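PDB 2PBZ: 5-formaminoimidazole-4-carboxamide-1-(Beta)-D-ribofuranosyl 5'-monophosphate synthetase from Thermococcus kodakarensis, which is an ATP-binding PurP protein of IMP biosynthesis, probably a magnesium- or manganese-dependent carbon-nitrogen ligase that makes the formamido-imidazole-carboxamide ribonucleotide of the purine pathway. Local coordinates for the interface of chains A and B. Coordinates in Å, arbitrary orientation; residue numbers count along the deposited sequence, not the author numbering. Chains: chain A/B, Hypothetical protein.

The interface of chains A and B. Residues chain A 212-213; chain B 171, 217-220, 223.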
# COMPACT_ATOMS: atom_id res chain seq x y z
N VAL A 212 -11.94 6.13 -6.17
CA VAL A 212 -11.78 5.08 -7.14
C VAL A 212 -11.33 3.83 -6.37
O VAL A 212 -11.68 2.71 -6.71
CB VAL A 212 -10.70 5.46 -8.17
CG1 VAL A 212 -10.76 4.54 -9.37
CG2 VAL A 212 -10.87 6.91 -8.58
N GLY A 213 -10.54 4.06 -5.31
CA GLY A 213 -10.02 2.98 -4.50
C GLY A 213 -9.48 3.43 -3.16
O GLY A 213 -9.72 4.56 -2.72
N LEU B 171 -5.09 2.82 -13.53
CA LEU B 171 -5.21 1.53 -12.91
C LEU B 171 -4.73 0.39 -13.78
O LEU B 171 -5.02 0.33 -14.96
CB LEU B 171 -6.67 1.32 -12.51
CG LEU B 171 -7.20 2.46 -11.63
CD1 LEU B 171 -8.72 2.42 -11.61
CD2 LEU B 171 -6.60 2.37 -10.23
N ILE B 217 -3.45 -1.24 -4.72
CA ILE B 217 -4.62 -0.41 -4.42
C ILE B 217 -5.91 -1.23 -4.39
O ILE B 217 -6.15 -2.06 -5.27
CB ILE B 217 -4.77 0.75 -5.46
CG1 ILE B 217 -6.22 1.22 -5.52
CG2 ILE B 217 -4.32 0.31 -6.83
CD1 ILE B 217 -6.43 2.34 -6.51
N ALA B 218 -6.73 -0.99 -3.37
CA ALA B 218 -7.99 -1.70 -3.23
C ALA B 218 -9.03 -0.87 -3.94
O ALA B 218 -9.49 0.15 -3.44
CB ALA B 218 -8.35 -1.87 -1.76
N LEU B 219 -9.40 -1.33 -5.13
CA LEU B 219 -10.37 -0.64 -5.97
C LEU B 219 -11.78 -0.63 -5.38
O LEU B 219 -12.17 -1.58 -4.69
CB LEU B 219 -10.42 -1.32 -7.34
CG LEU B 219 -11.07 -0.48 -8.43
CD1 LEU B 219 -10.13 0.65 -8.83
CD2 LEU B 219 -11.40 -1.36 -9.63
N ARG B 220 -12.53 0.43 -5.63
CA ARG B 220 -13.90 0.53 -5.15
C ARG B 220 -14.63 -0.69 -5.76
O ARG B 220 -14.65 -0.85 -6.98
CB ARG B 220 -14.55 1.83 -5.65
CG ARG B 220 -15.88 2.13 -4.99
CD ARG B 220 -16.89 2.61 -6.02
NE ARG B 220 -16.79 4.04 -6.31
CZ ARG B 220 -17.45 4.97 -5.63
NH1 ARG B 220 -18.25 4.62 -4.64
NH2 ARG B 220 -17.32 6.26 -5.94
N LEU B 223 -16.71 -1.24 -9.14
CA LEU B 223 -16.07 -1.18 -10.46
C LEU B 223 -15.52 -2.52 -10.94
O LEU B 223 -15.30 -2.70 -12.12
CB LEU B 223 -14.91 -0.19 -10.43
CG LEU B 223 -15.15 1.23 -9.93
CD1 LEU B 223 -13.81 1.88 -9.61
CD2 LEU B 223 -15.93 2.02 -10.97
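The carbonyl oxygen O of A:Val212 accepts a hydrogen bond from the backbone N of B:Arg220 at 2.7 Å. The bond is nearly straight at the hydrogen (164°), although the donor is tilted 26° from the plane of the carbonyl. Carbon atoms of chain B crowd the same oxygen: CB of B:Arg220 sits beside it, the methyl CD1 of B:Leu219 lies 3.3 Å from A:Val212 O, and the side chain of B:Leu223 also brings its CD1 towards it. A:Gly213 and B:Leu219 form an antiparallel beta bridge, their CA atoms 3.9 Å apart; the lack of a side chain at A:Gly213 may make room for this approach.

The side-chain part of A:Val212's contact is carried by its CG1 methyl. Turned opposite the backbone N (chi1 -166°), CG1 points into a group of leucine methyls on chain B. CD1 of B:Leu171 is 3.7 Å from A:Val212 CG1, and the two side chains meet at a slant. CD1 of B:Leu219 and CD1 of B:Leu223 touch the same methyl, at 4.0 Å and 4.1 Å from A:Val212 CG1. B:Arg220 takes part through its backbone N and CB, while its bent side chain carries the guanidinium away from the leucines.

The patch is small, hiding about 100 Å² of protein surface, and is one part of a larger interface between two copies not related by exact two-fold symmetry; this pairing may not be the biological one. In the fold, the start of strand 211-216 of chain A lies against the short strand 218-219 of chain B, with B:Leu171 coming from strand 170-178 and B:Leu223 from the 3-10 helix 221-223 that leads into helix 224-241.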